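Local coordinates for protein adenylyltransferase (Bartonella henselae str. Houston-1, PDB 5NH2) that transfers AMP from ATP onto tyrosine or threonine residues of host target proteins through its Fic domain, contributing to virulence, at residues P94-T99 / P152-N157; S146-H151 / R159-F164. One frame throughout, in Å; residues are numbered along the deposited sequence.

Interaction 1 of 2, residues P94-T99 / P152-N157; sequences PEMKRT and PFREGN. With MG (magnesium ion), chain C.
M96 sets its terminal methyl against the peptide carbonyls of F153 and R154, with CE 3.9 Å from F153 O and equally 3.9 Å from R154 O. The ring of F153 is stacked with H64 of helix 57-68, and the side-chain amide of N157 is engaged at both its oxygen and its nitrogen by the F153 backbone. The extended first part of M96 carries the sulfur across to the other segment, and the bend at chi3 (-16°) sets the methyl beside the two oxygens. R154 adds an aliphatic flank, its CD 4.3 Å from M96 CE. No hydrogen bond links the two segments; on the 94-99 side M96 alone makes the contact, against R154 and F153.

The loop that receives it is stiffened from within. N157 OD1 accepts the hydrogen bond from F153 N at 2.6 Å on a lone pair, while N157 ND2 gives a hydrogen to F153 O at 2.8 Å. That oxygen lies in the plane of the N157 amide, but ND2 stands 51° above the plane of the F153 carbonyl. Gripped at both ends, the amide has its rotation fixed, and F153 O accepts the N157 bond and also packs against the M96 methyl. Farther along the loop, E155 bends at chi2 (83°) to bring OE2 to the magnesium ion, 2.4 Å away. G156 then occupies the N-cap position of helix 157-171. Running from P152 to N157, this is the PFxEGN portion of the HPFxEGNGRxxR signature of Fic domains, whose ATP-binding residues include E155, G156 and N157.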
loop_
_atom_site.group_PDB
_atom_site.type_symbol
_atom_site.label_atom_id
_atom_site.label_comp_id
_atom_site.label_asym_id
_atom_site.label_seq_id
_atom_site.Cartn_x
_atom_site.Cartn_y
_atom_site.Cartn_z
ATOM N N PRO A 94 -20.174 -9.025 -10.524
ATOM C CA PRO A 94 -20.935 -8.435 -9.384
ATOM C C PRO A 94 -20.677 -9.113 -8.034
ATOM O O PRO A 94 -20.750 -8.458 -6.985
ATOM C CB PRO A 94 -22.413 -8.603 -9.824
ATOM C CG PRO A 94 -22.414 -9.857 -10.688
ATOM C CD PRO A 94 -21.073 -9.644 -11.510
ATOM N N GLU A 95 -20.322 -10.387 -8.017
ATOM C CA GLU A 95 -19.970 -11.046 -6.768
ATOM C C GLU A 95 -18.602 -11.686 -6.961
ATOM O O GLU A 95 -18.409 -12.493 -7.881
ATOM C CB GLU A 95 -21.037 -12.098 -6.344
ATOM C CG GLU A 95 -20.705 -12.774 -5.015
ATOM C CD GLU A 95 -21.619 -13.920 -4.600
ATOM O OE1 GLU A 95 -21.212 -14.762 -3.731
ATOM O OE2 GLU A 95 -22.760 -13.972 -5.105
ATOM N N MET A 96 -17.642 -11.309 -6.131
ATOM C CA MET A 96 -16.302 -11.899 -6.203
ATOM C C MET A 96 -16.076 -12.664 -4.905
ATOM O O MET A 96 -15.772 -12.067 -3.866
ATOM C CB MET A 96 -15.242 -10.815 -6.421
ATOM C CG MET A 96 -13.813 -11.170 -5.970
ATOM S SD MET A 96 -12.561 -9.995 -6.650
ATOM C CE MET A 96 -13.549 -9.241 -7.930
ATOM N N LYS A 97 -16.155 -13.992 -4.983
ATOM C CA LYS A 97 -16.120 -14.804 -3.782
ATOM C C LYS A 97 -14.686 -14.920 -3.313
ATOM O O LYS A 97 -13.749 -14.883 -4.113
ATOM C CB LYS A 97 -16.713 -16.188 -4.043
ATOM C CG LYS A 97 -18.202 -16.196 -4.393
ATOM C CD LYS A 97 -18.592 -17.510 -5.099
ATOM C CE LYS A 97 -19.834 -18.156 -4.501
ATOM N NZ LYS A 97 -20.055 -19.543 -5.019
ATOM N N ARG A 98 -14.517 -15.013 -2.005
ATOM C CA ARG A 98 -13.224 -15.172 -1.378
ATOM C C ARG A 98 -13.065 -16.609 -0.892
ATOM O O ARG A 98 -14.008 -17.192 -0.346
ATOM C CB ARG A 98 -13.092 -14.203 -0.209
ATOM C CG ARG A 98 -13.871 -12.898 -0.377
ATOM C CD ARG A 98 -13.395 -11.882 0.695
ATOM N NE ARG A 98 -11.927 -11.751 0.777
ATOM C CZ ARG A 98 -11.254 -11.078 1.725
ATOM N NH1 ARG A 98 -11.881 -10.448 2.727
ATOM N NH2 ARG A 98 -9.927 -11.023 1.664
ATOM N N THR A 99 -11.875 -17.189 -1.103
ATOM C CA THR A 99 -11.562 -18.509 -0.552
ATOM C C THR A 99 -11.211 -18.330 0.919
ATOM O O THR A 99 -10.250 -17.624 1.243
ATOM C CB THR A 99 -10.401 -19.171 -1.310
ATOM O OG1 THR A 99 -10.847 -19.622 -2.590
ATOM C CG2 THR A 99 -9.863 -20.364 -0.578
ATOM N N PRO A 152 -13.971 -2.539 -5.529
ATOM C CA PRO A 152 -14.830 -2.416 -6.712
ATOM C C PRO A 152 -14.208 -2.865 -8.023
ATOM O O PRO A 152 -14.945 -2.843 -9.024
ATOM C CB PRO A 152 -15.171 -0.906 -6.771
ATOM C CG PRO A 152 -13.958 -0.218 -6.183
ATOM C CD PRO A 152 -13.414 -1.230 -5.091
ATOM N N PHE A 153 -12.888 -3.134 -8.104
ATOM C CA PHE A 153 -12.268 -3.520 -9.373
ATOM C C PHE A 153 -12.086 -5.033 -9.464
ATOM O O PHE A 153 -12.040 -5.736 -8.455
ATOM C CB PHE A 153 -10.909 -2.827 -9.618
ATOM C CG PHE A 153 -11.001 -1.331 -9.629
ATOM C CD1 PHE A 153 -11.387 -0.664 -10.777
ATOM C CD2 PHE A 153 -10.748 -0.595 -8.469
ATOM C CE1 PHE A 153 -11.506 0.714 -10.794
ATOM C CE2 PHE A 153 -10.878 0.794 -8.467
ATOM C CZ PHE A 153 -11.253 1.460 -9.625
ATOM N N ARG A 154 -12.067 -5.529 -10.707
ATOM C CA ARG A 154 -11.778 -6.937 -10.958
ATOM C C ARG A 154 -10.406 -7.348 -10.421
ATOM O O ARG A 154 -10.255 -8.461 -9.890
ATOM C CB ARG A 154 -11.882 -7.227 -12.457
ATOM C CG ARG A 154 -11.433 -8.613 -12.807
ATOM C CD ARG A 154 -12.250 -9.636 -12.050
ATOM N NE ARG A 154 -11.931 -11.009 -12.432
ATOM C CZ ARG A 154 -11.018 -11.755 -11.817
ATOM N NH1 ARG A 154 -10.325 -11.254 -10.802
ATOM N NH2 ARG A 154 -10.794 -13.005 -12.213
ATOM N N GLU A 155 -9.388 -6.486 -10.589
ATOM C CA GLU A 155 -8.045 -6.691 -10.046
ATOM C C GLU A 155 -7.340 -5.327 -9.885
ATOM O O GLU A 155 -7.696 -4.345 -10.552
ATOM C CB GLU A 155 -7.254 -7.644 -10.952
ATOM C CG GLU A 155 -5.810 -7.920 -10.521
ATOM C CD GLU A 155 -5.682 -9.002 -9.460
ATOM O OE1 GLU A 155 -6.198 -10.122 -9.693
ATOM O OE2 GLU A 155 -5.055 -8.724 -8.404
ATOM N N GLY A 156 -6.342 -5.274 -8.974
ATOM C CA GLY A 156 -5.656 -4.044 -8.633
ATOM C C GLY A 156 -6.319 -3.145 -7.577
ATOM O O GLY A 156 -6.065 -1.921 -7.563
ATOM N N ASN A 157 -7.129 -3.710 -6.670
ATOM C CA ASN A 157 -7.855 -2.887 -5.687
ATOM C C ASN A 157 -6.932 -2.306 -4.612
ATOM O O ASN A 157 -6.996 -1.102 -4.294
ATOM C CB ASN A 157 -8.976 -3.714 -5.051
ATOM C CG ASN A 157 -10.047 -4.084 -6.065
ATOM O OD1 ASN A 157 -10.907 -3.254 -6.380
ATOM N ND2 ASN A 157 -9.957 -5.309 -6.636
HETATM MG MG MG C . -3.954 -7.049 -7.033
#

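Interaction 2 of 2, residues S146-H151 / R159-F164; sequences SLNQLH and RTQRLF
L147 on helix 133-150 and Q161 on helix 157-171 mark the closest backbone approach, with their CA atoms 7.4 Å apart, three residues before the first helix ends and H151 turns to positive phi. Q161 has CG anti to the backbone N (chi1 167°) and an extended chain beyond it, which slides past L147 in the opposite direction. Its aliphatic part packs against one leucine methyl: L147 CD2 is 3.6 Å from Q161 CG and 3.8 Å from Q161 CB.

The polar end crosses N148 at about a right angle. There, as modelled, Q161 NE2 donates to N148 OD1 at 3.2 Å, in a bent bond whose donor sits 35° above the N148 carbonyl plane, although OD1 lies in the plane of the Q161 amide. With the two amide planes turned 50° from each other, N148 OD1 also lies 3.0 Å from Q161 OE1, an unfavourable approach of two acceptors that leaves the orientation of one of the amides, and with it the bond, doubtful.

R162, whose CB points away from helix 133-150, reaches the partner protein, making a salt bridge to E35 and a hydrogen bond to T31 of that chain. T160 turns to helix 57-68, touching L60, I63 and H64, while R159 and L163 meet helix 28-46. Helix 157-171 is thus packed among three helices of its own chain, with helix 133-150 on the face carrying Q161.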
loop_
_atom_site.group_PDB
_atom_site.type_symbol
_atom_site.label_atom_id
_atom_site.label_comp_id
_atom_site.label_asym_id
_atom_site.label_seq_id
_atom_site.Cartn_x
_atom_site.Cartn_y
_atom_site.Cartn_z
ATOM N N SER A 146 -14.393 1.223 4.384
ATOM C CA SER A 146 -15.484 1.043 3.424
ATOM C C SER A 146 -14.964 0.659 2.024
ATOM O O SER A 146 -15.469 -0.286 1.393
ATOM C CB SER A 146 -16.338 2.306 3.349
ATOM O OG SER A 146 -17.092 2.269 2.159
ATOM N N LEU A 147 -13.962 1.388 1.514
ATOM C CA LEU A 147 -13.386 1.002 0.219
ATOM C C LEU A 147 -12.778 -0.395 0.261
ATOM O O LEU A 147 -12.751 -1.084 -0.765
ATOM C CB LEU A 147 -12.306 1.995 -0.221
ATOM C CG LEU A 147 -11.857 1.940 -1.676
ATOM C CD1 LEU A 147 -13.076 2.147 -2.577
ATOM C CD2 LEU A 147 -10.812 3.014 -1.940
ATOM N N ASN A 148 -12.262 -0.819 1.428
ATOM C CA ASN A 148 -11.748 -2.185 1.542
ATOM C C ASN A 148 -12.842 -3.194 1.261
ATOM O O ASN A 148 -12.612 -4.189 0.562
ATOM C CB ASN A 148 -11.183 -2.456 2.936
ATOM C CG ASN A 148 -9.744 -2.824 2.903
ATOM O OD1 ASN A 148 -8.999 -2.346 2.051
ATOM N ND2 ASN A 148 -9.325 -3.676 3.831
ATOM N N GLN A 149 -14.032 -2.967 1.846
ATOM C CA GLN A 149 -15.147 -3.886 1.677
ATOM C C GLN A 149 -15.717 -3.820 0.262
ATOM O O GLN A 149 -16.164 -4.846 -0.277
ATOM C CB GLN A 149 -16.230 -3.586 2.722
ATOM C CG GLN A 149 -17.318 -4.657 2.823
ATOM C CD GLN A 149 -18.568 -4.294 2.008
ATOM O OE1 GLN A 149 -18.706 -3.150 1.549
ATOM N NE2 GLN A 149 -19.485 -5.265 1.833
ATOM N N LEU A 150 -15.685 -2.642 -0.361
ATOM C CA LEU A 150 -16.341 -2.485 -1.647
ATOM C C LEU A 150 -15.532 -3.176 -2.743
ATOM O O LEU A 150 -16.079 -3.984 -3.508
ATOM C CB LEU A 150 -16.575 -0.999 -1.929
ATOM C CG LEU A 150 -17.532 -0.096 -1.098
ATOM C CD1 LEU A 150 -17.413 1.378 -1.608
ATOM C CD2 LEU A 150 -19.046 -0.550 -1.041
ATOM N N HIS A 151 -14.203 -2.939 -2.777
ATOM C CA HIS A 151 -13.249 -3.745 -3.548
ATOM C C HIS A 151 -13.744 -3.731 -4.988
ATOM O O HIS A 151 -14.077 -4.777 -5.560
ATOM C CB HIS A 151 -13.184 -5.161 -2.935
ATOM C CG HIS A 151 -12.077 -6.022 -3.452
ATOM N ND1 HIS A 151 -10.794 -5.980 -2.943
ATOM C CD2 HIS A 151 -12.073 -6.988 -4.408
ATOM C CE1 HIS A 151 -10.040 -6.865 -3.584
ATOM N NE2 HIS A 151 -10.787 -7.474 -4.495
ATOM N N ARG A 159 -3.702 -1.640 -4.747
ATOM C CA ARG A 159 -2.723 -0.672 -5.255
ATOM C C ARG A 159 -3.381 0.667 -5.569
ATOM O O ARG A 159 -2.843 1.736 -5.214
ATOM C CB ARG A 159 -2.012 -1.244 -6.479
ATOM C CG ARG A 159 -0.920 -2.223 -6.092
ATOM C CD ARG A 159 -0.299 -2.946 -7.304
ATOM N NE ARG A 159 -1.090 -4.095 -7.691
ATOM C CZ ARG A 159 -0.892 -4.830 -8.778
ATOM N NH1 ARG A 159 0.090 -4.549 -9.659
ATOM N NH2 ARG A 159 -1.697 -5.852 -8.978
ATOM N N THR A 160 -4.592 0.616 -6.155
ATOM C CA THR A 160 -5.355 1.824 -6.463
ATOM C C THR A 160 -5.812 2.555 -5.195
ATOM O O THR A 160 -5.682 3.790 -5.078
ATOM C CB THR A 160 -6.551 1.431 -7.305
ATOM O OG1 THR A 160 -6.072 0.806 -8.500
ATOM C CG2 THR A 160 -7.379 2.638 -7.617
ATOM N N GLN A 161 -6.361 1.802 -4.243
ATOM C CA GLN A 161 -6.804 2.384 -2.975
ATOM C C GLN A 161 -5.647 3.043 -2.215
ATOM O O GLN A 161 -5.786 4.163 -1.682
ATOM C CB GLN A 161 -7.452 1.290 -2.120
ATOM C CG GLN A 161 -7.665 1.675 -0.691
ATOM C CD GLN A 161 -8.091 0.489 0.164
ATOM O OE1 GLN A 161 -7.678 -0.659 -0.075
ATOM N NE2 GLN A 161 -8.903 0.761 1.176
ATOM N N ARG A 162 -4.495 2.356 -2.132
ATOM C CA ARG A 162 -3.371 2.941 -1.391
ATOM C C ARG A 162 -2.954 4.269 -2.019
ATOM O O ARG A 162 -2.867 5.299 -1.323
ATOM C CB ARG A 162 -2.183 1.963 -1.321
ATOM C CG ARG A 162 -2.395 0.856 -0.271
ATOM C CD ARG A 162 -1.180 -0.100 -0.118
ATOM N NE ARG A 162 -0.867 -1.020 -1.250
ATOM C CZ ARG A 162 -1.454 -2.198 -1.405
ATOM N NH1 ARG A 162 -2.396 -2.511 -0.551
ATOM N NH2 ARG A 162 -1.132 -3.026 -2.376
ATOM N N LEU A 163 -2.777 4.283 -3.358
ATOM C CA LEU A 163 -2.410 5.537 -4.010
ATOM C C LEU A 163 -3.475 6.622 -3.785
ATOM O O LEU A 163 -3.145 7.806 -3.613
ATOM C CB LEU A 163 -2.174 5.310 -5.502
ATOM C CG LEU A 163 -0.866 5.918 -6.034
ATOM C CD1 LEU A 163 -0.680 5.563 -7.501
ATOM C CD2 LEU A 163 -0.763 7.445 -5.807
ATOM N N PHE A 164 -4.752 6.236 -3.789
ATOM C CA PHE A 164 -5.817 7.213 -3.544
ATOM C C PHE A 164 -5.657 7.829 -2.162
ATOM O O PHE A 164 -5.763 9.055 -1.999
ATOM C CB PHE A 164 -7.190 6.539 -3.719
ATOM C CG PHE A 164 -8.420 7.450 -3.518
ATOM C CD1 PHE A 164 -8.944 7.681 -2.245
ATOM C CD2 PHE A 164 -9.105 7.981 -4.611
ATOM C CE1 PHE A 164 -10.103 8.480 -2.062
ATOM C CE2 PHE A 164 -10.266 8.756 -4.422
ATOM C CZ PHE A 164 -10.765 8.999 -3.156
#

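In the fold
H151, which ends one segment of interaction 2, joins the two contacts: its NE2 lies 3.8 Å from M96 SD and 3.2 Å from N157 ND2, both packing approaches. F153 CE2 also packs on T160 CG2, 4.0 Å away. The centres of the contacts are 11 Å apart, and 152-157 connects the helices that meet in interaction 2. Together the segments carry nearly the whole Fic signature: E155 of interaction 1 ligates the magnesium ion through OE2, about 10 Å from the side chain of Q161, and R159 of interaction 2 belongs to the same ATP site. R162, probably an ATP ligand as in relatives, is engaged by the partner chain, consistent with Fic antitoxins hindering productive ATP-phosphate binding.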